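Local coordinates for cytidylate kinase-like family protein (Eubacterium ventriosum, PDB 3FDI), which is of unknown function but belongs to the cytidylate kinase-like family of P-loop NTPases, and so probably transfers phosphate from a nucleotide, at residues B[23-28]-B[187-192]; B[28-33]-B[194-199]; B[35-40]-B[104-109]. One frame throughout, in Å; residues are numbered along the deposited sequence.

In the fold
Interactions 1 and 2 tie the same two helices, 19-30 and 185-197, first ahead of their C-terminal turns and then at those ends, with centres about 8 Å apart. The chemistry changes on the way: interaction 1 is a buried, apolar contact against the parallel sheet, whereas interaction 2, nearer the surface, adds a tyrosine-aspartate hydrogen bond. Both also lie beside the second subunit. Interaction 3 belongs to another region, its centre about 17 Å from that of interaction 1, partly buried, near the centre of the folded chain. There neighbouring strands 34-35 and 101-104 end, and a stacked arginine holds a sulfate. A23 packs on V104 to join interactions 1 and 3.

Interaction 1 (B[23-28]-B[187-192]); sequences AKKLAE and TATDMI
T189 of helix 185-197 sets its methyl between K25 and L26 of helix 19-30. In these segments the helix axes approach to 9.6 Å and cross at -48°, their N-to-C directions pointing broadly the same way. T189 CG2 is 3.7 Å from K25 CB and 3.8 Å from L26 CD2. That methyl stands anti to the backbone N while the hydroxyl lies beside it (chi1 -57°), a rotamer that presents carbon to helix 19-30 and lets OG1 bond back to the carbonyl of V185. Threonine suits the place because it is short, offers a methyl and satisfies its own hydroxyl within the helix. K25 crosses it at about a right angle, giving aliphatic carbon to the contact and carrying NZ onward to a salt bridge with D186.

One turn later I192 reaches the same leucine. Its CG2 branch lies 3.8 Å from L26 CD2 and 3.9 Å from L26 CD1, so one methyl is shared by both leucine tips, while I192 CD1 adds a looser touch to L26 CD1 at 4.0 Å. The leucine fork also rests on I9 and I11 of strand 8-13, and I192 on I178 of strand 176-180; the pair thus packs two helices onto one face of the P-loop NTPase sheet. Cut back to an alanine, L26 would probably leave a gap beside T189 CG2 and I192 CG2 and deprive I9 and I11 of an apolar neighbour. With no hydrogen bond directly linking the two segments, this crossing depends on van der Waals fit and buried hydrocarbon, T189 OG1 being satisfied within its own helix and K25 NZ by D186 at the more exposed side.

Interaction 2 (B[28-33]-B[194-199]); sequences EHYNIP and KYIDSR
Two helix C-termini of the P-loop NTPase fold meet here, and Y30 bridges them by reaching from the last turn of helix 19-30 to I196 and D197 at the end of helix 185-197. Helix 19-30 closes in a Schellman motif: N31, with positive phi, is the C-prime residue, and I32 N bonds back to A27 O. Asparagine tolerates this left-handed conformation better than most residues. The chain then runs toward strand 34-35, P33 already pairing through its backbone with V102.

The tyrosine is long enough to span backbones whose nearest CA atoms, those of Y30 and I196, are 10.7 Å apart. Its CG lies anti to the carbonyl carbon (chi1 -70°), which sends the ring across to meet I196 and D197 coming from the opposite direction. I196 supplies the apolar half of the contact: its CD1 lies 3.8 Å from Y30 CE2, obliquely to the ring, and its CB is 3.4 Å from Y30 OH. Isoleucine suits this position, since it also packs on I9 and I119 of the sheet. On one face of the tyrosine ring sits H29 ND1, 3.6 Å above the plane and over its centre, which should limit the ring's freedom to turn.

The polar half lies toward the surface, where an aspartate can keep its charge in contact with water. Ring and carboxylate planes stand 83° apart, and Y30 OH donates to D197 OD1 at 2.7 Å; the carboxylate oxygen lies at the ring edge, but the hydroxyl approaches it 43° out of the carboxylate plane.

Interaction 3 (B[35-40]-B[104-109]); sequences YSKELL and VGRCAE. With SO4 (sulfate ion), chain F.
The guanidinium of R106 lies flat beneath the side chain of K37, whose CG sits 3.5 Å above its plane and over its centre. The two side chains lie at a slant to each other; the lysine meets the guanidinium with its methylenes, CE coming within 3.5 Å of R106 NH2. K37 leaves the backbone with CG anti to N (chi1 -165°), which lays its carbons across the arginine before a bend at chi4 takes NZ aside, toward a long, weak ion pair with D41. L40 runs alongside the arginine's methylenes, heading the other way, its CD1 3.9 Å from R106 CG.

With one face covered, the arginine turns its edge to the sulfate, an ion probably from the crystallisation liquor. R106 N donates to sulfate O1 at 3.0 Å. Bends at chi2 and chi3 (-74° and 88°) fold the side chain back until R106 NE also points at O1, at a distance (2.5 Å) so short that its exact length is doubtful. R106 NH2 bonds to sulfate O4 at 2.9 Å, R13 binds the ion too, and Q86 holds R106 NH1. Two arginines round a tetrahedral anion are consistent with a phosphate-binding position, as in P-loop kinases, though no nucleotide is bound here. G105, with positive phi, fits beside the ion, where a CB would collide with sulfate O2.

V104 N donates to Y35 O at 3.1 Å, joining the ends of parallel strands 34-35 and 101-104. From there S36 caps helix 37-43 by accepting from L39 N, while helix 81-95 packs on L40 and R106, and Y159 of helix 142-163 touches R106 as well.

Interaction 1 (B[23-28]-B[187-192])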
loop_
_atom_site.group_PDB
_atom_site.type_symbol
_atom_site.label_atom_id
_atom_site.label_comp_id
_atom_site.label_asym_id
_atom_site.label_seq_id
_atom_site.Cartn_x
_atom_site.Cartn_y
_atom_site.Cartn_z
ATOM N N ALA B 23 -0.604 -18.682 -20.667
ATOM C CA ALA B 23 -1.384 -19.750 -20.002
ATOM C C ALA B 23 -1.768 -20.846 -21.028
ATOM O O ALA B 23 -1.532 -22.040 -20.818
ATOM C CB ALA B 23 -2.576 -19.186 -19.339
ATOM N N LYS B 24 -2.326 -20.423 -22.156
ATOM C CA LYS B 24 -2.624 -21.325 -23.288
ATOM C C LYS B 24 -1.417 -22.104 -23.792
ATOM O O LYS B 24 -1.469 -23.317 -23.921
ATOM C CB LYS B 24 -3.209 -20.491 -24.441
ATOM C CG LYS B 24 -3.911 -21.260 -25.532
ATOM C CD LYS B 24 -5.014 -20.359 -26.115
ATOM C CE LYS B 24 -5.543 -20.800 -27.497
ATOM N NZ LYS B 24 -4.866 -20.068 -28.624
ATOM N N LYS B 25 -0.324 -21.410 -24.081
ATOM C CA LYS B 25 0.898 -22.080 -24.516
ATOM C C LYS B 25 1.404 -23.120 -23.515
ATOM O O LYS B 25 1.735 -24.233 -23.897
ATOM C CB LYS B 25 1.983 -21.060 -24.894
ATOM C CG LYS B 25 1.601 -20.316 -26.188
ATOM C CD LYS B 25 2.502 -19.134 -26.558
ATOM C CE LYS B 25 2.388 -18.863 -28.089
ATOM N NZ LYS B 25 3.191 -17.704 -28.585
ATOM N N LEU B 26 1.416 -22.790 -22.243
ATOM C CA LEU B 26 1.755 -23.755 -21.193
ATOM C C LEU B 26 0.800 -24.976 -21.204
ATOM O O LEU B 26 1.268 -26.121 -21.134
ATOM C CB LEU B 26 1.711 -23.071 -19.805
ATOM C CG LEU B 26 2.793 -22.035 -19.523
ATOM C CD1 LEU B 26 2.482 -21.131 -18.244
ATOM C CD2 LEU B 26 4.196 -22.756 -19.449
ATOM N N ALA B 27 -0.517 -24.740 -21.269
ATOM C CA ALA B 27 -1.504 -25.828 -21.202
ATOM C C ALA B 27 -1.282 -26.805 -22.363
ATOM O O ALA B 27 -1.302 -28.021 -22.199
ATOM C CB ALA B 27 -2.971 -25.265 -21.230
ATOM N N GLU B 28 -1.026 -26.245 -23.532
ATOM C CA GLU B 28 -0.698 -27.033 -24.701
ATOM C C GLU B 28 0.627 -27.761 -24.547
ATOM O O GLU B 28 0.730 -28.890 -24.968
ATOM C CB GLU B 28 -0.651 -26.158 -25.959
ATOM C CG GLU B 28 -2.039 -25.821 -26.534
ATOM C CD GLU B 28 -2.013 -24.694 -27.559
ATOM O OE1 GLU B 28 -0.907 -24.267 -27.983
ATOM O OE2 GLU B 28 -3.102 -24.227 -27.920
ATOM N N THR B 187 9.195 -16.651 -25.179
ATOM C CA THR B 187 10.351 -16.659 -24.308
ATOM C C THR B 187 9.923 -16.803 -22.843
ATOM O O THR B 187 10.530 -17.568 -22.116
ATOM C CB THR B 187 11.229 -15.410 -24.485
ATOM O OG1 THR B 187 11.854 -15.425 -25.783
ATOM C CG2 THR B 187 12.338 -15.367 -23.412
ATOM N N ALA B 188 8.876 -16.065 -22.442
ATOM C CA ALA B 188 8.252 -16.189 -21.120
ATOM C C ALA B 188 7.716 -17.603 -20.868
ATOM O O ALA B 188 7.927 -18.171 -19.827
ATOM C CB ALA B 188 7.130 -15.147 -20.970
ATOM N N THR B 189 7.035 -18.177 -21.833
ATOM C CA THR B 189 6.495 -19.515 -21.675
ATOM C C THR B 189 7.637 -20.510 -21.418
ATOM O O THR B 189 7.553 -21.348 -20.498
ATOM C CB THR B 189 5.659 -19.891 -22.920
ATOM O OG1 THR B 189 4.631 -18.907 -23.088
ATOM C CG2 THR B 189 5.040 -21.254 -22.788
ATOM N N ASP B 190 8.730 -20.386 -22.192
ATOM C CA ASP B 190 9.880 -21.324 -22.085
ATOM C C ASP B 190 10.539 -21.221 -20.732
ATOM O O ASP B 190 10.996 -22.223 -20.184
ATOM C CB ASP B 190 10.957 -21.095 -23.159
ATOM C CG ASP B 190 10.522 -21.545 -24.585
ATOM O OD1 ASP B 190 9.515 -22.286 -24.802
ATOM O OD2 ASP B 190 11.213 -21.130 -25.539
HETATM N N MSE B 191 10.609 -20.011 -20.201
HETATM C CA MSE B 191 11.254 -19.805 -18.948
HETATM C C MSE B 191 10.428 -20.407 -17.808
HETATM O O MSE B 191 11.008 -20.827 -16.794
HETATM C CB MSE B 191 11.423 -18.324 -18.694
HETATM C CG MSE B 191 12.356 -17.641 -19.682
HETATM SE SE MSE B 191 12.294 -15.709 -19.480
HETATM C CE MSE B 191 12.962 -15.605 -17.667
ATOM N N ILE B 192 9.090 -20.412 -17.957
ATOM C CA ILE B 192 8.211 -20.978 -16.928
ATOM C C ILE B 192 8.357 -22.487 -16.957
ATOM O O ILE B 192 8.413 -23.139 -15.906
ATOM C CB ILE B 192 6.702 -20.559 -17.126
ATOM C CG1 ILE B 192 6.541 -19.065 -16.826
ATOM C CG2 ILE B 192 5.762 -21.407 -16.229
ATOM C CD1 ILE B 192 5.242 -18.433 -17.316
#

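Interaction 2 (B[28-33]-B[194-199])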
loop_
_atom_site.group_PDB
_atom_site.type_symbol
_atom_site.label_atom_id
_atom_site.label_comp_id
_atom_site.label_asym_id
_atom_site.label_seq_id
_atom_site.Cartn_x
_atom_site.Cartn_y
_atom_site.Cartn_z
ATOM N N GLU B 28 -1.026 -26.245 -23.532
ATOM C CA GLU B 28 -0.698 -27.033 -24.701
ATOM C C GLU B 28 0.627 -27.761 -24.547
ATOM O O GLU B 28 0.730 -28.890 -24.968
ATOM C CB GLU B 28 -0.651 -26.158 -25.959
ATOM C CG GLU B 28 -2.039 -25.821 -26.534
ATOM C CD GLU B 28 -2.013 -24.694 -27.559
ATOM O OE1 GLU B 28 -0.907 -24.267 -27.983
ATOM O OE2 GLU B 28 -3.102 -24.227 -27.920
ATOM N N HIS B 29 1.644 -27.135 -23.959
ATOM C CA HIS B 29 2.936 -27.813 -23.845
ATOM C C HIS B 29 2.840 -29.036 -22.953
ATOM O O HIS B 29 3.405 -30.079 -23.264
ATOM C CB HIS B 29 4.018 -26.908 -23.288
ATOM C CG HIS B 29 5.339 -27.595 -23.120
ATOM N ND1 HIS B 29 5.751 -28.152 -21.929
ATOM C CD2 HIS B 29 6.342 -27.811 -23.999
ATOM C CE1 HIS B 29 6.954 -28.667 -22.079
ATOM N NE2 HIS B 29 7.340 -28.471 -23.325
ATOM N N TYR B 30 2.128 -28.897 -21.841
ATOM C CA TYR B 30 1.951 -29.997 -20.922
ATOM C C TYR B 30 0.685 -30.814 -21.199
ATOM O O TYR B 30 0.391 -31.743 -20.478
ATOM C CB TYR B 30 1.931 -29.460 -19.495
ATOM C CG TYR B 30 3.270 -28.965 -19.018
ATOM C CD1 TYR B 30 4.313 -29.850 -18.776
ATOM C CD2 TYR B 30 3.483 -27.612 -18.777
ATOM C CE1 TYR B 30 5.562 -29.385 -18.317
ATOM C CE2 TYR B 30 4.717 -27.145 -18.319
ATOM C CZ TYR B 30 5.746 -28.026 -18.097
ATOM O OH TYR B 30 6.956 -27.534 -17.674
ATOM N N ASN B 31 -0.060 -30.457 -22.240
ATOM C CA ASN B 31 -1.313 -31.124 -22.583
ATOM C C ASN B 31 -2.242 -31.318 -21.387
ATOM O O ASN B 31 -2.650 -32.436 -21.079
ATOM C CB ASN B 31 -1.012 -32.457 -23.252
ATOM C CG ASN B 31 -2.211 -33.043 -23.971
ATOM O OD1 ASN B 31 -3.212 -32.363 -24.271
ATOM N ND2 ASN B 31 -2.115 -34.326 -24.248
ATOM N N ILE B 32 -2.584 -30.207 -20.733
ATOM C CA ILE B 32 -3.531 -30.207 -19.619
ATOM C C ILE B 32 -4.599 -29.138 -19.871
ATOM O O ILE B 32 -4.408 -28.295 -20.719
ATOM C CB ILE B 32 -2.817 -29.969 -18.291
ATOM C CG1 ILE B 32 -1.863 -28.755 -18.385
ATOM C CG2 ILE B 32 -2.052 -31.241 -17.910
ATOM C CD1 ILE B 32 -1.213 -28.292 -17.081
ATOM N N PRO B 33 -5.707 -29.173 -19.135
ATOM C CA PRO B 33 -6.730 -28.161 -19.318
ATOM C C PRO B 33 -6.313 -26.764 -18.874
ATOM O O PRO B 33 -5.474 -26.612 -17.961
ATOM C CB PRO B 33 -7.872 -28.623 -18.411
ATOM C CG PRO B 33 -7.455 -29.911 -17.831
ATOM C CD PRO B 33 -6.067 -30.177 -18.134
ATOM N N LYS B 194 11.032 -24.168 -17.938
ATOM C CA LYS B 194 12.332 -24.454 -17.335
ATOM C C LYS B 194 12.236 -24.434 -15.816
ATOM O O LYS B 194 12.729 -25.337 -15.148
ATOM C CB LYS B 194 13.347 -23.413 -17.816
ATOM C CG LYS B 194 14.799 -23.553 -17.287
ATOM C CD LYS B 194 15.706 -22.569 -18.043
ATOM C CE LYS B 194 17.170 -22.981 -18.158
ATOM N NZ LYS B 194 17.463 -24.180 -18.978
ATOM N N TYR B 195 11.578 -23.414 -15.252
ATOM C CA TYR B 195 11.377 -23.385 -13.812
ATOM C C TYR B 195 10.722 -24.698 -13.344
ATOM O O TYR B 195 11.208 -25.395 -12.419
ATOM C CB TYR B 195 10.511 -22.170 -13.411
ATOM C CG TYR B 195 10.385 -21.946 -11.932
ATOM C CD1 TYR B 195 11.218 -21.041 -11.268
ATOM C CD2 TYR B 195 9.446 -22.613 -11.189
ATOM C CE1 TYR B 195 11.097 -20.805 -9.922
ATOM C CE2 TYR B 195 9.336 -22.380 -9.808
ATOM C CZ TYR B 195 10.171 -21.466 -9.201
ATOM O OH TYR B 195 10.088 -21.221 -7.849
ATOM N N ILE B 196 9.633 -25.049 -14.011
ATOM C CA ILE B 196 8.796 -26.206 -13.609
ATOM C C ILE B 196 9.573 -27.507 -13.699
ATOM O O ILE B 196 9.563 -28.315 -12.755
ATOM C CB ILE B 196 7.481 -26.328 -14.495
ATOM C CG1 ILE B 196 6.569 -25.134 -14.253
ATOM C CG2 ILE B 196 6.761 -27.616 -14.219
ATOM C CD1 ILE B 196 5.515 -24.966 -15.291
ATOM N N ASP B 197 10.266 -27.690 -14.823
ATOM C CA ASP B 197 10.964 -28.937 -15.094
ATOM C C ASP B 197 12.284 -29.080 -14.328
ATOM O O ASP B 197 12.820 -30.153 -14.207
ATOM C CB ASP B 197 11.215 -29.089 -16.603
ATOM C CG ASP B 197 9.916 -29.085 -17.440
ATOM O OD1 ASP B 197 8.801 -29.332 -16.925
ATOM O OD2 ASP B 197 10.022 -28.817 -18.651
ATOM N N SER B 198 12.812 -28.000 -13.793
ATOM C CA SER B 198 14.047 -28.078 -13.030
ATOM C C SER B 198 13.706 -28.117 -11.542
ATOM O O SER B 198 14.531 -27.874 -10.694
ATOM C CB SER B 198 14.895 -26.883 -13.358
ATOM O OG SER B 198 14.294 -25.763 -12.778
ATOM N N ARG B 199 12.473 -28.459 -11.226
ATOM C CA ARG B 199 12.055 -28.587 -9.849
ATOM C C ARG B 199 11.655 -30.056 -9.619
ATOM O O ARG B 199 12.507 -30.969 -9.760
ATOM C CB ARG B 199 10.924 -27.602 -9.626
ATOM C CG ARG B 199 9.875 -27.984 -8.617
ATOM C CD ARG B 199 8.751 -26.995 -8.649
ATOM N NE ARG B 199 7.443 -27.664 -8.678
ATOM C CZ ARG B 199 6.995 -28.419 -9.685
ATOM N NH1 ARG B 199 7.732 -28.625 -10.773
ATOM N NH2 ARG B 199 5.794 -28.966 -9.612
#

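Interaction 3 (B[35-40]-B[104-109])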
loop_
_atom_site.group_PDB
_atom_site.type_symbol
_atom_site.label_atom_id
_atom_site.label_comp_id
_atom_site.label_asym_id
_atom_site.label_seq_id
_atom_site.Cartn_x
_atom_site.Cartn_y
_atom_site.Cartn_z
ATOM N N TYR B 35 -8.161 -23.733 -17.277
ATOM C CA TYR B 35 -9.343 -23.178 -16.593
ATOM C C TYR B 35 -9.208 -21.671 -16.444
ATOM O O TYR B 35 -8.146 -21.152 -16.119
ATOM C CB TYR B 35 -9.557 -23.739 -15.169
ATOM C CG TYR B 35 -9.723 -25.225 -15.125
ATOM C CD1 TYR B 35 -10.624 -25.856 -15.940
ATOM C CD2 TYR B 35 -8.941 -26.008 -14.301
ATOM C CE1 TYR B 35 -10.738 -27.218 -15.920
ATOM C CE2 TYR B 35 -9.058 -27.373 -14.269
ATOM C CZ TYR B 35 -9.939 -27.967 -15.073
ATOM O OH TYR B 35 -10.070 -29.335 -15.031
ATOM N N SER B 36 -10.332 -20.996 -16.625
ATOM C CA SER B 36 -10.450 -19.543 -16.577
ATOM C C SER B 36 -11.731 -19.229 -15.833
ATOM O O SER B 36 -12.631 -20.105 -15.694
ATOM C CB SER B 36 -10.669 -19.005 -17.992
ATOM O OG SER B 36 -11.915 -19.535 -18.493
ATOM N N LYS B 37 -11.844 -17.960 -15.438
ATOM C CA LYS B 37 -13.094 -17.389 -14.938
ATOM C C LYS B 37 -14.332 -17.828 -15.817
ATOM O O LYS B 37 -15.362 -18.251 -15.306
ATOM C CB LYS B 37 -12.986 -15.849 -14.821
ATOM C CG LYS B 37 -14.110 -15.232 -13.969
ATOM C CD LYS B 37 -14.233 -13.712 -14.146
ATOM C CE LYS B 37 -15.234 -13.154 -13.188
ATOM N NZ LYS B 37 -16.615 -13.445 -13.609
ATOM N N GLU B 38 -14.198 -17.770 -17.130
ATOM C CA GLU B 38 -15.295 -18.150 -18.013
ATOM C C GLU B 38 -15.784 -19.591 -17.767
ATOM O O GLU B 38 -16.985 -19.877 -17.678
ATOM C CB GLU B 38 -14.830 -18.014 -19.457
ATOM C CG GLU B 38 -15.857 -18.560 -20.483
ATOM C CD GLU B 38 -15.256 -18.845 -21.838
ATOM O OE1 GLU B 38 -14.129 -18.394 -22.094
ATOM O OE2 GLU B 38 -15.949 -19.511 -22.648
ATOM N N LEU B 39 -14.833 -20.501 -17.680
ATOM C CA LEU B 39 -15.148 -21.894 -17.541
ATOM C C LEU B 39 -15.711 -22.136 -16.155
ATOM O O LEU B 39 -16.686 -22.854 -15.999
ATOM C CB LEU B 39 -13.875 -22.677 -17.761
ATOM C CG LEU B 39 -13.977 -24.171 -17.885
ATOM C CD1 LEU B 39 -12.784 -24.671 -18.757
ATOM C CD2 LEU B 39 -13.998 -24.779 -16.479
ATOM N N LEU B 40 -15.073 -21.533 -15.147
ATOM C CA LEU B 40 -15.540 -21.645 -13.762
ATOM C C LEU B 40 -16.912 -21.026 -13.591
ATOM O O LEU B 40 -17.706 -21.516 -12.809
ATOM C CB LEU B 40 -14.520 -21.044 -12.769
ATOM C CG LEU B 40 -13.299 -21.938 -12.453
ATOM C CD1 LEU B 40 -12.315 -21.301 -11.503
ATOM C CD2 LEU B 40 -13.804 -23.264 -11.876
ATOM N N VAL B 104 -5.972 -19.475 -14.584
ATOM C CA VAL B 104 -5.691 -18.060 -14.650
ATOM C C VAL B 104 -6.531 -17.379 -13.587
ATOM O O VAL B 104 -7.746 -17.610 -13.506
ATOM C CB VAL B 104 -6.077 -17.509 -16.028
ATOM C CG1 VAL B 104 -5.967 -15.987 -16.040
ATOM C CG2 VAL B 104 -5.181 -18.150 -17.129
ATOM N N GLY B 105 -5.900 -16.548 -12.771
ATOM C CA GLY B 105 -6.612 -15.720 -11.847
ATOM C C GLY B 105 -7.258 -16.544 -10.773
ATOM O O GLY B 105 -6.714 -17.593 -10.387
ATOM N N ARG B 106 -8.402 -16.052 -10.283
ATOM C CA ARG B 106 -9.241 -16.768 -9.323
ATOM C C ARG B 106 -8.571 -17.102 -7.981
ATOM O O ARG B 106 -8.949 -18.063 -7.299
ATOM C CB ARG B 106 -9.790 -18.046 -9.977
ATOM C CG ARG B 106 -10.610 -17.811 -11.304
ATOM C CD ARG B 106 -12.006 -17.227 -11.029
ATOM N NE ARG B 106 -11.984 -15.788 -10.985
ATOM C CZ ARG B 106 -13.006 -15.003 -10.646
ATOM N NH1 ARG B 106 -14.184 -15.519 -10.305
ATOM N NH2 ARG B 106 -12.846 -13.677 -10.658
ATOM N N CYS B 107 -7.592 -16.302 -7.587
ATOM C CA CYS B 107 -6.859 -16.475 -6.359
ATOM C C CYS B 107 -6.183 -17.830 -6.284
ATOM O O CYS B 107 -5.930 -18.332 -5.188
ATOM C CB CYS B 107 -7.793 -16.286 -5.171
ATOM S SG CYS B 107 -8.567 -14.632 -5.182
ATOM N N ALA B 108 -5.881 -18.435 -7.430
ATOM C CA ALA B 108 -5.493 -19.847 -7.382
ATOM C C ALA B 108 -4.188 -20.065 -6.620
ATOM O O ALA B 108 -4.069 -21.068 -5.928
ATOM C CB ALA B 108 -5.464 -20.489 -8.759
ATOM N N GLU B 109 -3.210 -19.154 -6.725
ATOM C CA GLU B 109 -1.946 -19.353 -6.022
ATOM C C GLU B 109 -2.174 -19.362 -4.501
ATOM O O GLU B 109 -1.485 -20.090 -3.787
ATOM C CB GLU B 109 -0.872 -18.327 -6.412
ATOM C CG GLU B 109 -0.861 -17.008 -5.651
ATOM C CD GLU B 109 -2.120 -16.186 -5.786
ATOM O OE1 GLU B 109 -3.009 -16.403 -6.718
ATOM O OE2 GLU B 109 -2.269 -15.302 -4.905
HETATM S S SO4 F . -9.978 -13.275 -12.900
HETATM O O1 SO4 F . -10.131 -14.532 -12.183
HETATM O O2 SO4 F . -8.769 -12.668 -12.333
HETATM O O3 SO4 F . -9.887 -13.500 -14.332
HETATM O O4 SO4 F . -11.195 -12.460 -12.658
#